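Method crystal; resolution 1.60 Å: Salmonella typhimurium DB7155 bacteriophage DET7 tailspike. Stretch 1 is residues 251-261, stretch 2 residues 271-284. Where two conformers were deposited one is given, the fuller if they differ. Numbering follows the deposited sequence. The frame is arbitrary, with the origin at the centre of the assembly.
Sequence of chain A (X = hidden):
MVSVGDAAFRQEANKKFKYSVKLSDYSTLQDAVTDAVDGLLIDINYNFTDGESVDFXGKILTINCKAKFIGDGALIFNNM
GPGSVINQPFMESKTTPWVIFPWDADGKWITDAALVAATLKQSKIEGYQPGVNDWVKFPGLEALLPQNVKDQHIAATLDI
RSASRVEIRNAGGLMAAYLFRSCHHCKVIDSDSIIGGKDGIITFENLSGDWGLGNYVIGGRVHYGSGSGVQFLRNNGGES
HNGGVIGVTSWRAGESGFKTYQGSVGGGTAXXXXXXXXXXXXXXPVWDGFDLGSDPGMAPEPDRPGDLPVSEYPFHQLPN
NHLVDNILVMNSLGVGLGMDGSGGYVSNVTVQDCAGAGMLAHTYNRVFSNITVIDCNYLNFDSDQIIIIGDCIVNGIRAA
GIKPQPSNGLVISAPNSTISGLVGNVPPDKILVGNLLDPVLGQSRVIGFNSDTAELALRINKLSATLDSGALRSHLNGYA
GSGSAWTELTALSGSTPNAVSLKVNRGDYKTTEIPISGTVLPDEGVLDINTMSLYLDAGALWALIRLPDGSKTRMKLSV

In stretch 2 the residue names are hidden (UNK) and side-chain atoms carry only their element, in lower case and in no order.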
# COMPACT_ATOMS: atom_id res chain seq x y z
N TRP A 251 6.11 -15.09 -13.10
CA TRP A 251 7.57 -15.27 -12.91
C TRP A 251 8.23 -15.77 -14.23
O TRP A 251 7.74 -16.73 -14.89
CB TRP A 251 7.84 -16.29 -11.83
CG TRP A 251 9.31 -16.60 -11.54
CD1 TRP A 251 10.26 -15.78 -11.03
CD2 TRP A 251 9.91 -17.88 -11.70
NE1 TRP A 251 11.45 -16.47 -10.86
CE2 TRP A 251 11.24 -17.77 -11.25
CE3 TRP A 251 9.43 -19.11 -12.13
CZ2 TRP A 251 12.11 -18.88 -11.25
CZ3 TRP A 251 10.29 -20.20 -12.14
CH2 TRP A 251 11.61 -20.07 -11.66
N ARG A 252 9.31 -15.11 -14.60
CA ARG A 252 10.15 -15.44 -15.77
C ARG A 252 9.38 -15.54 -17.10
O ARG A 252 9.66 -16.38 -17.95
CB ARG A 252 10.95 -16.72 -15.49
CG ARG A 252 12.09 -16.52 -14.50
CD ARG A 252 12.94 -17.77 -14.33
NE ARG A 252 14.05 -17.48 -13.39
CZ ARG A 252 14.94 -18.39 -13.02
NH1 ARG A 252 14.88 -19.62 -13.47
NH2 ARG A 252 15.91 -18.05 -12.16
N ALA A 253 8.47 -14.60 -17.32
CA ALA A 253 7.79 -14.48 -18.63
C ALA A 253 8.84 -14.20 -19.69
O ALA A 253 9.72 -13.37 -19.54
CB ALA A 253 6.78 -13.34 -18.60
N GLY A 254 8.73 -14.94 -20.79
CA GLY A 254 9.60 -14.70 -21.97
C GLY A 254 9.36 -13.36 -22.61
O GLY A 254 10.29 -12.84 -23.26
N GLU A 255 8.15 -12.79 -22.45
CA GLU A 255 7.86 -11.42 -22.86
C GLU A 255 7.62 -10.59 -21.59
O GLU A 255 8.58 -10.36 -20.83
CB GLU A 255 6.77 -11.29 -23.95
CG GLU A 255 6.80 -9.94 -24.70
CD GLU A 255 5.44 -9.56 -25.40
OE1 GLU A 255 4.44 -10.33 -25.29
OE2 GLU A 255 5.36 -8.48 -25.99
N SER A 256 6.38 -10.26 -21.27
CA SER A 256 6.05 -9.41 -20.15
C SER A 256 5.13 -10.15 -19.20
O SER A 256 4.40 -11.09 -19.58
CB SER A 256 5.38 -8.14 -20.60
OG SER A 256 6.32 -7.35 -21.37
N GLY A 257 5.11 -9.72 -17.94
CA GLY A 257 4.21 -10.39 -16.98
C GLY A 257 2.75 -10.24 -17.44
O GLY A 257 2.00 -11.19 -17.49
N PHE A 258 2.37 -8.98 -17.61
CA PHE A 258 1.03 -8.59 -17.90
C PHE A 258 1.02 -7.55 -19.02
O PHE A 258 1.77 -6.59 -18.95
CB PHE A 258 0.43 -7.94 -16.63
CG PHE A 258 0.50 -8.84 -15.42
CD1 PHE A 258 -0.41 -9.86 -15.20
CD2 PHE A 258 1.59 -8.74 -14.51
CE1 PHE A 258 -0.31 -10.71 -14.10
CE2 PHE A 258 1.69 -9.61 -13.38
CZ PHE A 258 0.78 -10.60 -13.21
N LYS A 259 0.18 -7.79 -20.01
CA LYS A 259 0.25 -7.00 -21.27
C LYS A 259 -1.12 -6.62 -21.81
O LYS A 259 -1.97 -7.49 -21.97
CB LYS A 259 1.03 -7.79 -22.31
CG LYS A 259 1.19 -7.15 -23.72
CD LYS A 259 1.68 -8.18 -24.72
CE LYS A 259 1.85 -7.62 -26.09
NZ LYS A 259 2.50 -8.69 -26.95
N THR A 260 -1.27 -5.32 -22.08
CA THR A 260 -2.35 -4.86 -22.94
C THR A 260 -1.80 -4.70 -24.36
O THR A 260 -0.87 -3.93 -24.58
CB THR A 260 -2.90 -3.48 -22.42
OG1 THR A 260 -1.86 -2.54 -22.26
CG2 THR A 260 -3.56 -3.65 -21.07
N TYR A 261 -2.39 -5.44 -25.30
CA TYR A 261 -1.81 -5.39 -26.67
C TYR A 261 -1.84 -4.02 -27.23
O TYR A 261 -2.78 -3.21 -26.96
CB TYR A 261 -2.59 -6.28 -27.65
CG TYR A 261 -1.90 -7.53 -28.01
CD1 TYR A 261 -1.87 -8.57 -27.11
CD2 TYR A 261 -1.33 -7.70 -29.24
CE1 TYR A 261 -1.27 -9.76 -27.41
CE2 TYR A 261 -0.70 -8.90 -29.58
CZ TYR A 261 -0.68 -9.91 -28.66
OH TYR A 261 -0.09 -11.14 -28.92
N UNK A 271 -6.28 -2.94 -29.02
CA UNK A 271 -6.05 -2.12 -27.88
C UNK A 271 -7.09 -2.38 -26.75
O UNK A 271 -8.09 -3.05 -26.98
c UNK A 271 -5.08 1.15 -29.66
n UNK A 271 -4.93 0.72 -32.47
n UNK A 271 -4.02 1.64 -30.54
n UNK A 271 -2.94 1.90 -32.56
c UNK A 271 -6.01 -0.64 -28.24
c UNK A 271 -4.90 -0.27 -29.24
c UNK A 271 -3.97 1.41 -31.85
N UNK A 272 -6.85 -1.78 -25.57
CA UNK A 272 -7.66 -2.08 -24.40
C UNK A 272 -7.87 -0.78 -23.61
O UNK A 272 -6.99 0.07 -23.57
n UNK A 272 -5.45 -4.39 -24.84
o UNK A 272 -7.47 -5.23 -24.32
c UNK A 272 -6.96 -3.08 -23.51
c UNK A 272 -6.64 -4.35 -24.24
N UNK A 273 -8.97 -0.73 -22.87
CA UNK A 273 -9.34 0.45 -22.09
C UNK A 273 -9.96 0.01 -20.75
O UNK A 273 -10.63 -1.00 -20.72
c UNK A 273 -9.55 3.25 -24.07
c UNK A 273 -9.48 1.91 -26.51
c UNK A 273 -9.12 3.90 -25.21
c UNK A 273 -10.40 1.24 -22.83
c UNK A 273 -9.92 1.26 -25.31
c UNK A 273 -9.93 1.94 -24.11
c UNK A 273 -9.13 3.21 -26.43
o UNK A 273 -8.68 3.87 -27.54
N UNK A 274 -9.71 0.80 -19.69
CA UNK A 274 -10.51 0.69 -18.46
C UNK A 274 -10.40 -0.68 -17.83
O UNK A 274 -11.41 -1.23 -17.33
c UNK A 274 -11.98 0.99 -18.79
n UNK A 274 -12.96 2.59 -20.34
c UNK A 274 -12.23 2.43 -19.21
o UNK A 274 -11.84 3.41 -18.52
N UNK A 275 -9.19 -1.21 -17.74
CA UNK A 275 -8.94 -2.51 -17.09
C UNK A 275 -8.25 -2.26 -15.75
O UNK A 275 -7.62 -1.21 -15.56
c UNK A 275 -8.04 -3.43 -17.96
c UNK A 275 -8.71 -3.84 -19.31
c UNK A 275 -10.01 -4.56 -19.10
c UNK A 275 -7.68 -4.73 -20.01
N UNK A 276 -8.43 -3.18 -14.81
CA UNK A 276 -7.66 -3.16 -13.55
C UNK A 276 -6.36 -3.90 -13.60
O UNK A 276 -6.28 -4.99 -14.20
c UNK A 276 -9.83 -3.12 -12.18
o UNK A 276 -10.04 -3.89 -9.97
n UNK A 276 -11.73 -4.43 -11.40
c UNK A 276 -8.53 -3.83 -12.47
c UNK A 276 -10.57 -3.84 -11.09
N UNK A 277 -5.34 -3.36 -12.93
CA UNK A 277 -4.08 -4.05 -12.70
C UNK A 277 -3.74 -3.75 -11.25
O UNK A 277 -3.27 -2.64 -10.94
c UNK A 277 -2.98 -5.22 -15.54
c UNK A 277 -2.99 -3.60 -13.67
c UNK A 277 -4.35 -3.47 -17.18
c UNK A 277 -3.31 -3.97 -15.07
c UNK A 277 -4.05 -4.72 -17.63
c UNK A 277 -3.36 -5.59 -16.85
c UNK A 277 -3.97 -3.07 -15.92
N UNK A 278 -4.17 -4.67 -10.34
CA UNK A 278 -4.11 -4.39 -8.90
C UNK A 278 -3.64 -5.59 -8.09
O UNK A 278 -3.89 -6.74 -8.45
n UNK A 278 -8.08 -3.73 -5.79
n UNK A 278 -8.30 -3.10 -8.03
c UNK A 278 -8.69 -3.83 -6.97
c UNK A 278 -6.06 -2.70 -8.94
c UNK A 278 -7.21 -2.15 -8.08
c UNK A 278 -5.49 -3.96 -8.34
n UNK A 278 -9.69 -4.71 -7.09
N UNK A 279 -2.89 -5.31 -7.03
CA UNK A 279 -2.47 -6.33 -6.08
C UNK A 279 -1.71 -7.48 -6.76
O UNK A 279 -1.80 -8.63 -6.35
c UNK A 279 -3.69 -6.89 -5.31
c UNK A 279 -4.53 -5.86 -4.57
o UNK A 279 -4.13 -4.70 -4.33
o UNK A 279 -5.65 -6.29 -4.15
N UNK A 280 -0.91 -7.14 -7.77
CA UNK A 280 -0.25 -8.15 -8.62
C UNK A 280 1.26 -7.94 -8.68
O UNK A 280 1.78 -6.90 -8.31
o UNK A 280 -2.22 -8.53 -9.95
c UNK A 280 -0.86 -8.18 -10.00
N UNK A 281 1.98 -9.01 -9.05
CA UNK A 281 3.44 -9.06 -8.90
C UNK A 281 4.04 -9.66 -10.14
O UNK A 281 3.57 -10.70 -10.62
c UNK A 281 3.17 -9.43 -6.40
c UNK A 281 5.31 -10.00 -7.57
c UNK A 281 3.81 -9.97 -7.71
N UNK A 282 5.05 -8.97 -10.74
CA UNK A 282 5.82 -9.55 -11.87
C UNK A 282 7.25 -9.70 -11.42
O UNK A 282 7.87 -8.73 -10.99
c UNK A 282 5.74 -8.70 -13.13
N UNK A 283 7.82 -10.92 -11.58
CA UNK A 283 9.17 -11.25 -11.13
C UNK A 283 9.98 -11.77 -12.34
O UNK A 283 9.51 -12.67 -13.09
c UNK A 283 9.11 -12.35 -10.06
c UNK A 283 8.90 -10.85 -8.12
c UNK A 283 8.46 -13.25 -7.91
c UNK A 283 8.37 -12.02 -8.78
N UNK A 284 11.16 -11.18 -12.57
CA UNK A 284 12.11 -11.61 -13.60
C UNK A 284 11.54 -11.77 -15.02
O UNK A 284 11.91 -12.74 -15.68
o UNK A 284 13.43 -12.69 -11.90
c UNK A 284 12.76 -12.90 -13.16
O HOH W 1 14.10 -15.36 -11.11
O HOH W 2 7.47 -12.44 -15.36
O HOH W 3 -3.94 -1.68 -25.14

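Position 271 carries four carbons and three nitrogens, a chain of three carbons, a nitrogen and a carbon bearing two more nitrogens; it points away from stretch 1, which it meets through its backbone, CA lying 3.6 Å from Tyr261 O. This is Arg271. Position 272 has two carbons, the second carrying one oxygen and one nitrogen, and points toward Thr260, whose CB is 3.6 Å from that nitrogen. An amide fits the hydrogen bonding, since the nitrogen gives a proton to water 3: the residue is Asn272. Its ND2 lies 3.3 Å from Tyr261 N, but both are donors and no bond forms.

Position 273, one carbon and a six-carbon ring bearing an oxygen, turns away and is Tyr273. Position 274 repeats the two-carbon amide pattern out of reach of stretch 1, and is Asn274. At 275 four carbons fork at the second, and a terminal carbon comes within 4.4 Å of Thr260 CG2: Leu275. Position 276 has three carbons, the third bearing oxygen and nitrogen, hence Gln276. Position 277 is one carbon and a bare six-carbon ring, directed at Phe258 and Thr260: Phe277, with CZ 3.6 Å from Thr260 CG2.

Position 278 has the same composition as 271, and two of its nitrogens bond the Gln276 side-chain oxygen: Arg278. Position 279, two carbons with two oxygens on the second, is Asp279, where the chain turns a corner. Position 280, one carbon and one oxygen, is Ser280; its OG donates to Arg278 O at 2.9 Å, while CB lies 4.3 Å from Phe258 CZ. Position 281, one carbon carrying two others, points away and is Val281, yet its O approaches the Phe258 ring edge, 3.5 Å from CE2. A lone carbon at 282, 4.2 Å from Phe258 CE2, gives Ala282. At position 283 four carbons fork at the second, and CB sits 3.7 Å from Trp251 CD1: this is Leu283. Position 284, one carbon and one oxygen, is Ser284, its CB 3.9 Å from Arg252 CG.

The contact is largely apolar, with Phe258 set among Phe277, Ser280 and Ala282. At one end, Trp251 and Leu283 form a parallel bridge with their side chains on the same face, and Arg252 N donates to Leu283 O at 2.9 Å, the one direct hydrogen bond between the stretches. Waters extend this link: water 1 joins Trp251 NE1, Arg252 NE and Ser284 OG, and water 2 connects Ala253 N to Leu283 O. At the other end, water 3 bridges Tyr261 O and Asn272 ND2.

Stretch 2 271-284: RNYNLQFRDSVALS
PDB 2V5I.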